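Local coordinates for putative type VI secretion protein (PDB 6SKI), which acts as a toxic phospholipase effector of the type VI secretion system and is loaded onto, and inhibited by, the VgrG spike, at residues Lys188-Phe194 / Gly236-Gly242; Ala207-Met211 / Arg272-Ala276; Thr38-Phe42 / Leu105-Tyr109; Val157-Thr161 / Ala201-His205. Numbering follows the deposited sequence.

Interaction 1: residues Lys188-Phe194 / Gly236-Gly242; sequences KIQFDVF and GEVRFLG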
loop_
_atom_site.group_PDB
_atom_site.type_symbol
_atom_site.label_atom_id
_atom_site.label_comp_id
_atom_site.label_asym_id
_atom_site.label_seq_id
_atom_site.Cartn_x
_atom_site.Cartn_y
_atom_site.Cartn_z
ATOM N N LYS A 188 -10.212 -18.085 -18.154
ATOM C CA LYS A 188 -10.634 -17.028 -17.253
ATOM C C LYS A 188 -9.396 -16.322 -16.730
ATOM O O LYS A 188 -8.379 -16.963 -16.464
ATOM C CB LYS A 188 -11.458 -17.586 -16.092
ATOM C CG LYS A 188 -12.340 -16.570 -15.408
ATOM C CD LYS A 188 -13.147 -17.223 -14.306
ATOM C CE LYS A 188 -13.759 -16.188 -13.386
ATOM N NZ LYS A 188 -14.896 -16.752 -12.612
ATOM N N ILE A 189 -9.487 -15.007 -16.596
ATOM C CA ILE A 189 -8.450 -14.202 -15.968
ATOM C C ILE A 189 -9.030 -13.673 -14.668
ATOM O O ILE A 189 -9.964 -12.861 -14.677
ATOM C CB ILE A 189 -7.976 -13.058 -16.872
ATOM C CG1 ILE A 189 -7.230 -13.609 -18.087
ATOM C CG2 ILE A 189 -7.106 -12.092 -16.089
ATOM C CD1 ILE A 189 -5.779 -13.909 -17.833
ATOM N N GLN A 190 -8.502 -14.148 -13.551
ATOM C CA GLN A 190 -8.904 -13.690 -12.234
ATOM C C GLN A 190 -7.821 -12.801 -11.641
ATOM O O GLN A 190 -6.670 -12.807 -12.081
ATOM C CB GLN A 190 -9.176 -14.875 -11.310
ATOM C CG GLN A 190 -10.602 -15.359 -11.309
ATOM C CD GLN A 190 -10.755 -16.658 -10.560
ATOM O OE1 GLN A 190 -9.774 -17.346 -10.287
ATOM N NE2 GLN A 190 -11.988 -17.006 -10.222
ATOM N N PHE A 191 -8.203 -12.025 -10.630
ATOM C CA PHE A 191 -7.279 -11.149 -9.927
ATOM C C PHE A 191 -7.431 -11.341 -8.428
ATOM O O PHE A 191 -8.553 -11.384 -7.917
ATOM C CB PHE A 191 -7.520 -9.679 -10.282
ATOM C CG PHE A 191 -7.129 -9.318 -11.683
ATOM C CD1 PHE A 191 -5.800 -9.269 -12.051
ATOM C CD2 PHE A 191 -8.090 -9.008 -12.624
ATOM C CE1 PHE A 191 -5.439 -8.931 -13.331
ATOM C CE2 PHE A 191 -7.730 -8.671 -13.906
ATOM C CZ PHE A 191 -6.402 -8.632 -14.259
ATOM N N ASP A 192 -6.307 -11.463 -7.731
ATOM C CA ASP A 192 -6.254 -11.377 -6.273
ATOM C C ASP A 192 -5.492 -10.103 -5.943
ATOM O O ASP A 192 -4.264 -10.061 -6.047
ATOM C CB ASP A 192 -5.584 -12.594 -5.652
ATOM C CG ASP A 192 -6.383 -13.851 -5.836
ATOM O OD1 ASP A 192 -7.608 -13.808 -5.612
ATOM O OD2 ASP A 192 -5.785 -14.888 -6.183
ATOM N N VAL A 193 -6.216 -9.069 -5.545
ATOM C CA VAL A 193 -5.636 -7.754 -5.328
ATOM C C VAL A 193 -5.389 -7.568 -3.840
ATOM O O VAL A 193 -6.301 -7.739 -3.022
ATOM C CB VAL A 193 -6.544 -6.649 -5.886
ATOM C CG1 VAL A 193 -5.748 -5.388 -6.119
ATOM C CG2 VAL A 193 -7.196 -7.110 -7.173
ATOM N N PHE A 194 -4.150 -7.237 -3.489
ATOM C CA PHE A 194 -3.738 -7.022 -2.110
ATOM C C PHE A 194 -3.084 -5.656 -2.008
ATOM O O PHE A 194 -2.305 -5.275 -2.885
ATOM C CB PHE A 194 -2.764 -8.104 -1.649
ATOM C CG PHE A 194 -3.363 -9.471 -1.590
ATOM C CD1 PHE A 194 -3.360 -10.288 -2.703
ATOM C CD2 PHE A 194 -3.912 -9.948 -0.419
ATOM C CE1 PHE A 194 -3.904 -11.548 -2.650
ATOM C CE2 PHE A 194 -4.455 -11.206 -0.362
ATOM C CZ PHE A 194 -4.452 -12.007 -1.479
ATOM N N GLY A 236 -11.095 -9.184 -17.114
ATOM C CA GLY A 236 -10.879 -10.065 -15.989
ATOM C C GLY A 236 -11.951 -9.939 -14.931
ATOM O O GLY A 236 -12.955 -9.238 -15.076
ATOM N N GLU A 237 -11.716 -10.654 -13.835
ATOM C CA GLU A 237 -12.585 -10.639 -12.671
ATOM C C GLU A 237 -11.707 -10.664 -11.430
ATOM O O GLU A 237 -10.590 -11.179 -11.463
ATOM C CB GLU A 237 -13.551 -11.832 -12.703
ATOM C CG GLU A 237 -14.406 -12.011 -11.470
ATOM C CD GLU A 237 -15.549 -12.974 -11.698
ATOM O OE1 GLU A 237 -15.675 -13.487 -12.828
ATOM O OE2 GLU A 237 -16.321 -13.219 -10.748
ATOM N N VAL A 238 -12.202 -10.091 -10.339
ATOM C CA VAL A 238 -11.472 -10.065 -9.077
ATOM C C VAL A 238 -12.037 -11.153 -8.176
ATOM O O VAL A 238 -13.244 -11.184 -7.911
ATOM C CB VAL A 238 -11.551 -8.690 -8.398
ATOM C CG1 VAL A 238 -10.823 -8.723 -7.071
ATOM C CG2 VAL A 238 -10.952 -7.630 -9.289
ATOM N N ARG A 239 -11.168 -12.053 -7.716
ATOM C CA ARG A 239 -11.592 -13.122 -6.820
ATOM C C ARG A 239 -11.555 -12.676 -5.364
ATOM O O ARG A 239 -12.562 -12.753 -4.655
ATOM C CB ARG A 239 -10.716 -14.360 -7.023
ATOM C CG ARG A 239 -11.242 -15.594 -6.320
ATOM C CD ARG A 239 -10.351 -16.795 -6.547
ATOM N NE ARG A 239 -8.938 -16.474 -6.399
ATOM C CZ ARG A 239 -7.961 -17.360 -6.540
ATOM N NH1 ARG A 239 -8.248 -18.619 -6.829
ATOM N NH2 ARG A 239 -6.700 -16.991 -6.388
ATOM N N PHE A 240 -10.399 -12.212 -4.899
ATOM C CA PHE A 240 -10.226 -11.788 -3.518
ATOM C C PHE A 240 -9.603 -10.404 -3.474
ATOM O O PHE A 240 -8.614 -10.141 -4.163
ATOM C CB PHE A 240 -9.356 -12.771 -2.734
ATOM C CG PHE A 240 -9.153 -12.382 -1.299
ATOM C CD1 PHE A 240 -10.195 -12.444 -0.398
ATOM C CD2 PHE A 240 -7.921 -11.944 -0.855
ATOM C CE1 PHE A 240 -10.013 -12.087 0.914
ATOM C CE2 PHE A 240 -7.736 -11.585 0.459
ATOM C CZ PHE A 240 -8.784 -11.655 1.342
ATOM N N LEU A 241 -10.185 -9.525 -2.666
ATOM C CA LEU A 241 -9.643 -8.199 -2.398
ATOM C C LEU A 241 -9.171 -8.173 -0.951
ATOM O O LEU A 241 -9.987 -8.234 -0.026
ATOM C CB LEU A 241 -10.690 -7.120 -2.658
ATOM C CG LEU A 241 -10.219 -5.668 -2.690
ATOM C CD1 LEU A 241 -9.152 -5.477 -3.733
ATOM C CD2 LEU A 241 -11.391 -4.748 -2.959
ATOM N N GLY A 242 -7.861 -8.087 -0.755
ATOM C CA GLY A 242 -7.310 -8.061 0.583
ATOM C C GLY A 242 -6.705 -6.721 0.928
ATOM O O GLY A 242 -5.693 -6.323 0.350
#
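Parallel strands 188-194 and 237-242 pair through bonds such as Arg239 N to Phe191 O (2.7 Å) and Gly242 N to Val193 O (2.8 Å). Phe191 pairs with Val238 and Val193 with Leu241, so 237-242 has one residue more than its partner between these pairs, a beta bulge at Arg239 that turns its CA-to-CB bond toward the neighbour. With chi1 and chi2 t and chi3 p, the arginine grips the m rotamer of Asp192 twice: NE lies 3.1 Å from Asp192 OD1, and NH2 a very short 2.3 Å from Asp192 OD2. The extended, all-t Lys188 forms a salt bridge whose hydrogen bond, NZ to Glu237 OE1 at 3.4 Å, is weak. Phe194 (m) and Phe240 (t) lean together obliquely, their CE2 atoms 3.4 Å apart, while Gly242 leaves room for the Phe194 ring. On the other face, Val193 CB meets Leu241 CD1 at 3.6 Å, under helix 198-211. Such neighbouring parallel strands form the core of the alpha/beta-hydrolase fold.

Interaction 2: residues Ala207-Met211 / Arg272-Ala276; sequences ANRVM and RPSVA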
loop_
_atom_site.group_PDB
_atom_site.type_symbol
_atom_site.label_atom_id
_atom_site.label_comp_id
_atom_site.label_asym_id
_atom_site.label_seq_id
_atom_site.Cartn_x
_atom_site.Cartn_y
_atom_site.Cartn_z
ATOM N N ALA A 207 -9.642 -2.683 -8.341
ATOM C CA ALA A 207 -10.807 -3.552 -8.382
ATOM C C ALA A 207 -11.945 -2.875 -9.126
ATOM O O ALA A 207 -12.618 -3.504 -9.950
ATOM C CB ALA A 207 -11.232 -3.934 -6.968
ATOM N N ASN A 208 -12.118 -1.571 -8.907
ATOM C CA ASN A 208 -13.191 -0.867 -9.592
ATOM C C ASN A 208 -12.930 -0.821 -11.088
ATOM O O ASN A 208 -13.852 -1.002 -11.889
ATOM C CB ASN A 208 -13.351 0.533 -9.012
ATOM C CG ASN A 208 -14.119 0.532 -7.711
ATOM O OD1 ASN A 208 -13.672 1.086 -6.713
ATOM N ND2 ASN A 208 -15.284 -0.100 -7.715
ATOM N N ARG A 209 -11.670 -0.629 -11.481
ATOM C CA ARG A 209 -11.336 -0.668 -12.897
ATOM C C ARG A 209 -11.635 -2.038 -13.485
ATOM O O ARG A 209 -11.984 -2.153 -14.663
ATOM C CB ARG A 209 -9.871 -0.297 -13.102
ATOM C CG ARG A 209 -9.547 1.117 -12.683
ATOM C CD ARG A 209 -8.098 1.456 -12.941
ATOM N NE ARG A 209 -7.792 1.465 -14.366
ATOM C CZ ARG A 209 -6.778 2.132 -14.905
ATOM N NH1 ARG A 209 -5.973 2.848 -14.138
ATOM N NH2 ARG A 209 -6.571 2.083 -16.210
ATOM N N VAL A 210 -11.503 -3.094 -12.681
ATOM C CA VAL A 210 -11.872 -4.415 -13.169
ATOM C C VAL A 210 -13.385 -4.553 -13.202
ATOM O O VAL A 210 -13.945 -5.212 -14.084
ATOM C CB VAL A 210 -11.213 -5.509 -12.311
ATOM C CG1 VAL A 210 -11.682 -6.881 -12.746
ATOM C CG2 VAL A 210 -9.709 -5.409 -12.401
ATOM N N MET A 211 -14.074 -3.914 -12.257
ATOM C CA MET A 211 -15.529 -3.982 -12.242
ATOM C C MET A 211 -16.124 -3.181 -13.390
ATOM O O MET A 211 -17.100 -3.610 -14.013
ATOM C CB MET A 211 -16.057 -3.474 -10.903
ATOM C CG MET A 211 -17.431 -3.980 -10.536
ATOM S SD MET A 211 -18.148 -2.995 -9.214
ATOM C CE MET A 211 -19.767 -3.743 -9.080
ATOM N N ARG A 272 -18.768 -2.132 -4.454
ATOM C CA ARG A 272 -20.133 -2.594 -4.624
ATOM C C ARG A 272 -20.160 -4.118 -4.607
ATOM O O ARG A 272 -19.136 -4.768 -4.817
ATOM C CB ARG A 272 -20.700 -2.004 -5.913
ATOM C CG ARG A 272 -20.873 -0.495 -5.832
ATOM C CD ARG A 272 -21.258 0.128 -7.162
ATOM N NE ARG A 272 -20.279 -0.134 -8.211
ATOM C CZ ARG A 272 -20.597 -0.409 -9.471
ATOM N NH1 ARG A 272 -21.869 -0.458 -9.837
ATOM N NH2 ARG A 272 -19.643 -0.632 -10.364
ATOM N N PRO A 273 -21.326 -4.725 -4.353
ATOM C CA PRO A 273 -21.361 -6.174 -4.083
ATOM C C PRO A 273 -20.800 -7.051 -5.189
ATOM O O PRO A 273 -20.667 -8.261 -4.975
ATOM C CB PRO A 273 -22.853 -6.446 -3.868
ATOM C CG PRO A 273 -23.370 -5.155 -3.356
ATOM C CD PRO A 273 -22.660 -4.127 -4.179
ATOM N N SER A 274 -20.466 -6.498 -6.351
ATOM C CA SER A 274 -19.887 -7.278 -7.435
ATOM C C SER A 274 -18.451 -6.871 -7.736
ATOM O O SER A 274 -17.917 -7.253 -8.783
ATOM C CB SER A 274 -20.743 -7.153 -8.697
ATOM O OG SER A 274 -19.941 -7.201 -9.862
ATOM N N VAL A 275 -17.815 -6.106 -6.847
ATOM C CA VAL A 275 -16.441 -5.683 -7.084
ATOM C C VAL A 275 -15.493 -6.867 -6.985
ATOM O O VAL A 275 -14.428 -6.872 -7.612
ATOM C CB VAL A 275 -16.056 -4.555 -6.109
ATOM C CG1 VAL A 275 -15.819 -5.100 -4.712
ATOM C CG2 VAL A 275 -14.839 -3.811 -6.613
ATOM N N ALA A 276 -15.864 -7.886 -6.217
ATOM C CA ALA A 276 -15.045 -9.074 -6.025
ATOM C C ALA A 276 -15.924 -10.150 -5.415
ATOM O O ALA A 276 -17.016 -9.879 -4.916
ATOM C CB ALA A 276 -13.833 -8.790 -5.137
#
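This is a loop-against-helix contact, made largely by side chains, in which the turn at 272-276 leans on the last turns of helix 198-211 in a partly buried spot over strand 237-243. Met211 does most of the work. Its side chain is fully extended, t at all three chi angles, and runs out over the loop until CE lies 3.5 Å from Ser274 OG and 3.8 Å from Val275 N. Arg272 folds back to cover the thioether: the methyl carbon sits over one face of the guanidinium, and Met211 SD comes to 3.0 Å from Arg272 NH2. Helix 198-211 follows strand 184-195 and packs on a face of the sheet, here made of parallel strands, as helices do in the alpha/beta-hydrolase fold; the loop belongs to the long connection between neighbouring strands 237-243 and 278-284. A type I beta turn from Arg272 to Val275, closed by Val275 N to Arg272 O (2.8 Å), bends the chain just before it enters the latter strand. The turn delivers Val275 into the angle between helix and sheet, where Val275 CG2 touches Ala207 CB at 3.6 Å and Val275 CB stands 4.1 Å from Met211 SD. Ala207 and Met211 are one helical turn apart, so a single valine touches both; Trp301 packs against Val275 as well. Beneath, Ala207 rests on Leu241 and Ala276 on Val238, both of strand 237-243.

Interaction 3: residues Thr38-Phe42 / Leu105-Tyr109; sequences TIGIF and LNILY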
loop_
_atom_site.group_PDB
_atom_site.type_symbol
_atom_site.label_atom_id
_atom_site.label_comp_id
_atom_site.label_asym_id
_atom_site.label_seq_id
_atom_site.Cartn_x
_atom_site.Cartn_y
_atom_site.Cartn_z
ATOM N N THR A 38 -5.130 -16.874 -12.392
ATOM C CA THR A 38 -5.303 -15.815 -11.413
ATOM C C THR A 38 -4.017 -15.012 -11.319
ATOM O O THR A 38 -2.938 -15.582 -11.132
ATOM C CB THR A 38 -5.665 -16.385 -10.044
ATOM O OG1 THR A 38 -6.504 -17.531 -10.212
ATOM C CG2 THR A 38 -6.392 -15.348 -9.223
ATOM N N ILE A 39 -4.131 -13.697 -11.449
ATOM C CA ILE A 39 -2.994 -12.800 -11.322
ATOM C C ILE A 39 -3.087 -12.131 -9.962
ATOM O O ILE A 39 -4.048 -11.404 -9.682
ATOM C CB ILE A 39 -2.951 -11.766 -12.455
ATOM C CG1 ILE A 39 -3.195 -12.450 -13.800
ATOM C CG2 ILE A 39 -1.622 -11.039 -12.451
ATOM C CD1 ILE A 39 -3.125 -11.518 -14.980
ATOM N N GLY A 40 -2.097 -12.383 -9.117
ATOM C CA GLY A 40 -2.059 -11.774 -7.808
ATOM C C GLY A 40 -1.470 -10.387 -7.875
ATOM O O GLY A 40 -0.283 -10.224 -8.159
ATOM N N ILE A 41 -2.293 -9.379 -7.618
ATOM C CA ILE A 41 -1.879 -7.986 -7.695
ATOM C C ILE A 41 -1.577 -7.529 -6.280
ATOM O O ILE A 41 -2.440 -7.601 -5.399
ATOM C CB ILE A 41 -2.954 -7.107 -8.348
ATOM C CG1 ILE A 41 -3.623 -7.859 -9.493
ATOM C CG2 ILE A 41 -2.335 -5.843 -8.883
ATOM C CD1 ILE A 41 -2.777 -7.934 -10.731
ATOM N N PHE A 42 -0.351 -7.070 -6.060
ATOM C CA PHE A 42 0.133 -6.740 -4.726
ATOM C C PHE A 42 0.573 -5.286 -4.733
ATOM O O PHE A 42 1.658 -4.964 -5.224
ATOM C CB PHE A 42 1.276 -7.666 -4.321
ATOM C CG PHE A 42 0.843 -9.075 -4.063
ATOM C CD1 PHE A 42 0.976 -10.040 -5.038
ATOM C CD2 PHE A 42 0.314 -9.439 -2.841
ATOM C CE1 PHE A 42 0.577 -11.329 -4.807
ATOM C CE2 PHE A 42 -0.082 -10.732 -2.607
ATOM C CZ PHE A 42 0.049 -11.675 -3.591
ATOM N N LEU A 105 2.981 -11.515 1.639
ATOM C CA LEU A 105 1.932 -12.140 0.844
ATOM C C LEU A 105 2.416 -12.422 -0.570
ATOM O O LEU A 105 2.074 -13.456 -1.153
ATOM C CB LEU A 105 0.696 -11.246 0.815
ATOM C CG LEU A 105 -0.214 -11.280 2.037
ATOM C CD1 LEU A 105 -1.245 -10.183 1.930
ATOM C CD2 LEU A 105 -0.881 -12.624 2.200
ATOM N N ASN A 106 3.206 -11.513 -1.140
ATOM C CA ASN A 106 3.796 -11.748 -2.452
ATOM C C ASN A 106 4.747 -12.936 -2.417
ATOM O O ASN A 106 4.714 -13.801 -3.297
ATOM C CB ASN A 106 4.512 -10.485 -2.929
ATOM C CG ASN A 106 4.924 -10.559 -4.379
ATOM O OD1 ASN A 106 4.101 -10.423 -5.279
ATOM N ND2 ASN A 106 6.210 -10.771 -4.614
ATOM N N ILE A 107 5.609 -12.992 -1.399
ATOM C CA ILE A 107 6.544 -14.108 -1.272
ATOM C C ILE A 107 5.802 -15.421 -1.074
ATOM O O ILE A 107 6.253 -16.475 -1.537
ATOM C CB ILE A 107 7.535 -13.840 -0.120
ATOM C CG1 ILE A 107 8.399 -12.613 -0.415
ATOM C CG2 ILE A 107 8.409 -15.052 0.135
ATOM C CD1 ILE A 107 8.818 -12.482 -1.858
ATOM N N LEU A 108 4.641 -15.382 -0.422
ATOM C CA LEU A 108 3.905 -16.592 -0.086
ATOM C C LEU A 108 2.822 -16.936 -1.092
ATOM O O LEU A 108 2.366 -18.083 -1.115
ATOM C CB LEU A 108 3.265 -16.456 1.298
ATOM C CG LEU A 108 4.193 -16.594 2.498
ATOM C CD1 LEU A 108 3.441 -16.273 3.770
ATOM C CD2 LEU A 108 4.767 -17.990 2.555
ATOM N N TYR A 109 2.389 -15.975 -1.899
ATOM C CA TYR A 109 1.472 -16.257 -2.992
ATOM C C TYR A 109 2.067 -17.335 -3.879
ATOM O O TYR A 109 3.171 -17.172 -4.405
ATOM C CB TYR A 109 1.223 -14.984 -3.793
ATOM C CG TYR A 109 0.053 -15.040 -4.741
ATOM C CD1 TYR A 109 -1.238 -14.837 -4.291
ATOM C CD2 TYR A 109 0.242 -15.280 -6.090
ATOM C CE1 TYR A 109 -2.301 -14.872 -5.158
ATOM C CE2 TYR A 109 -0.815 -15.319 -6.962
ATOM C CZ TYR A 109 -2.085 -15.116 -6.489
ATOM O OH TYR A 109 -3.150 -15.156 -7.354
#
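Phe42 lays its ring face against the backbone of helix 101-108, with Asn106 CA 3.9 Å from the ring centroid and only 8° off the normal, a clean CH-pi contact. Leu105 CB closes in on Phe42 CE2 at 3.5 Å, and Asn106 OD1 approaches Phe42 CD1 at 3.2 Å. The rim of the same ring points at Tyr109: Phe42 CZ is 3.5 Å from Tyr109 CD1, and the two rings form an offset edge-to-face pair with centroids 5.2 Å apart and planes at 80°. Phe194 of the adjoining strand also meets the Phe42 ring, its plane nearly parallel. Tyr109 is the first residue to leave the helix, and from there its ring reaches down across the strand. It can lie so close because residue 40 is glycine: a CB at that position would clash with Tyr109 CZ. The hydroxyl passes Thr38 CG2 at 3.7 Å and finds its polar partner in Asp192, with which it is hydrogen-bonded. Thr38, Gly40 and Phe42 thus present one face of strand 22-43 to the helix, while Ile39 and Ile41 point away from it. Helix 101-108 lies on the connection from strand 22-43 to its parallel neighbour 121-128, so the contact packs the helix of a beta-alpha-beta crossover onto its own sheet, as is usual in alpha/beta-hydrolase folds.

Interaction 4: residues Val157-Thr161 / Ala201-His205; sequences VVTKT and AAARH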
loop_
_atom_site.group_PDB
_atom_site.type_symbol
_atom_site.label_atom_id
_atom_site.label_comp_id
_atom_site.label_asym_id
_atom_site.label_seq_id
_atom_site.Cartn_x
_atom_site.Cartn_y
_atom_site.Cartn_z
ATOM N N VAL A 157 -2.519 7.020 -6.643
ATOM C CA VAL A 157 -3.321 5.797 -6.657
ATOM C C VAL A 157 -3.595 5.349 -8.091
ATOM O O VAL A 157 -3.376 4.185 -8.456
ATOM C CB VAL A 157 -4.624 6.010 -5.867
ATOM C CG1 VAL A 157 -5.696 5.051 -6.333
ATOM C CG2 VAL A 157 -4.368 5.864 -4.382
ATOM N N VAL A 158 -4.061 6.273 -8.932
ATOM C CA VAL A 158 -4.380 5.925 -10.313
ATOM C C VAL A 158 -3.111 5.597 -11.090
ATOM O O VAL A 158 -3.089 4.675 -11.917
ATOM C CB VAL A 158 -5.176 7.068 -10.967
ATOM C CG1 VAL A 158 -5.714 6.637 -12.319
ATOM C CG2 VAL A 158 -6.303 7.506 -10.053
ATOM N N THR A 159 -2.036 6.340 -10.837
ATOM C CA THR A 159 -0.765 6.049 -11.486
ATOM C C THR A 159 -0.253 4.669 -11.098
ATOM O O THR A 159 0.343 3.968 -11.925
ATOM C CB THR A 159 0.255 7.130 -11.124
ATOM O OG1 THR A 159 -0.096 8.350 -11.787
ATOM C CG2 THR A 159 1.658 6.726 -11.544
ATOM N N LYS A 160 -0.509 4.247 -9.862
ATOM C CA LYS A 160 -0.088 2.921 -9.436
ATOM C C LYS A 160 -0.950 1.842 -10.071
ATOM O O LYS A 160 -0.458 0.756 -10.375
ATOM C CB LYS A 160 -0.115 2.820 -7.915
ATOM C CG LYS A 160 1.048 3.533 -7.257
ATOM C CD LYS A 160 2.306 2.699 -7.302
ATOM C CE LYS A 160 3.534 3.554 -7.094
ATOM N NZ LYS A 160 4.780 2.766 -7.255
ATOM N N THR A 161 -2.235 2.120 -10.291
ATOM C CA THR A 161 -3.038 1.158 -11.046
ATOM C C THR A 161 -2.566 1.046 -12.494
ATOM O O THR A 161 -2.595 -0.046 -13.077
ATOM C CB THR A 161 -4.518 1.524 -10.981
ATOM O OG1 THR A 161 -4.743 2.757 -11.671
ATOM C CG2 THR A 161 -4.960 1.651 -9.540
ATOM N N ALA A 201 -6.049 1.838 -1.201
ATOM C CA ALA A 201 -6.871 2.630 -2.097
ATOM C C ALA A 201 -6.593 2.245 -3.538
ATOM O O ALA A 201 -7.525 1.948 -4.296
ATOM C CB ALA A 201 -6.611 4.117 -1.868
ATOM N N ALA A 202 -5.312 2.149 -3.902
ATOM C CA ALA A 202 -4.962 1.680 -5.235
ATOM C C ALA A 202 -5.602 0.333 -5.513
ATOM O O ALA A 202 -6.254 0.157 -6.550
ATOM C CB ALA A 202 -3.445 1.596 -5.388
ATOM N N ALA A 203 -5.512 -0.599 -4.561
ATOM C CA ALA A 203 -6.130 -1.897 -4.785
ATOM C C ALA A 203 -7.613 -1.731 -5.040
ATOM O O ALA A 203 -8.136 -2.227 -6.045
ATOM C CB ALA A 203 -5.891 -2.824 -3.598
ATOM N N ARG A 204 -8.283 -0.949 -4.194
ATOM C CA ARG A 204 -9.703 -0.723 -4.400
ATOM C C ARG A 204 -9.938 -0.082 -5.755
ATOM O O ARG A 204 -10.777 -0.554 -6.532
ATOM C CB ARG A 204 -10.255 0.135 -3.267
ATOM C CG ARG A 204 -10.205 -0.575 -1.929
ATOM C CD ARG A 204 -10.333 0.380 -0.770
ATOM N NE ARG A 204 -11.670 0.937 -0.645
ATOM C CZ ARG A 204 -12.227 1.263 0.514
ATOM N NH1 ARG A 204 -11.557 1.082 1.639
ATOM N NH2 ARG A 204 -13.450 1.764 0.549
ATOM N N HIS A 205 -9.123 0.917 -6.102
ATOM C CA HIS A 205 -9.254 1.529 -7.414
ATOM C C HIS A 205 -9.087 0.486 -8.503
ATOM O O HIS A 205 -9.925 0.386 -9.406
ATOM C CB HIS A 205 -8.237 2.657 -7.578
ATOM C CG HIS A 205 -8.479 3.517 -8.778
ATOM N ND1 HIS A 205 -7.584 3.609 -9.820
ATOM C CD2 HIS A 205 -9.521 4.315 -9.107
ATOM C CE1 HIS A 205 -8.061 4.430 -10.737
ATOM N NE2 HIS A 205 -9.234 4.874 -10.327
#
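Two helices flanking the sheet of the alpha/beta-hydrolase fold, 156-178 and 198-211, cross here at -60° with local axes 8.6 Å apart, and His205, Val157 and Ala202 bury the most surface. Ala202 is what lets the helices close up: with no more than a methyl in the way, its CA comes within 4.7 Å of Val157 CA. Val157 fills the space, its CG1 3.6 Å from Ala202 CA and 3.7 Å from His205 CB, its CG2 3.8 Å from Ala201 CB. His205, one turn along from Ala201, extends its t side chain over the other helix, putting CE1 3.6 Å from Val158 CG1 and ND1 3.3 Å from Thr161 CG2; NE2 bonds weakly to the carbonyl of Gly266. The polar link between the helices is feeble, His205 ND1 to Thr161 OG1 at 3.5 Å, whereas within its own helix Thr161 OG1 donates a much shorter bond to Val158 O, at 2.5 Å.

Interactions 1 and 3 share the sheet: strands 184-195 and 22-43 are neighbours, and Phe194 N to Ile41 O and Asp192 O to Ile41 N, both 2.6 Å, probably hydrogen-bond them, with the contact centres about 10 Å apart. Interactions 2 and 4 share helix 198-211, where Arg209 NH1 of one lies 2.8 Å from Thr161 OG1 of the other. That helix touches interaction 1 at both contacts, Val210 CG1 to Val238 CG2 and Ala203 CB to Val193 CG1 each at 3.6 Å. Ser197, between strand 184-195 and this helix, has the geometry of a Ser-His-Asp triad with His310 and Asp245, consistent with a hydrolase active site; the side chain of Ala201 in interaction 4 lies nearby without touching it.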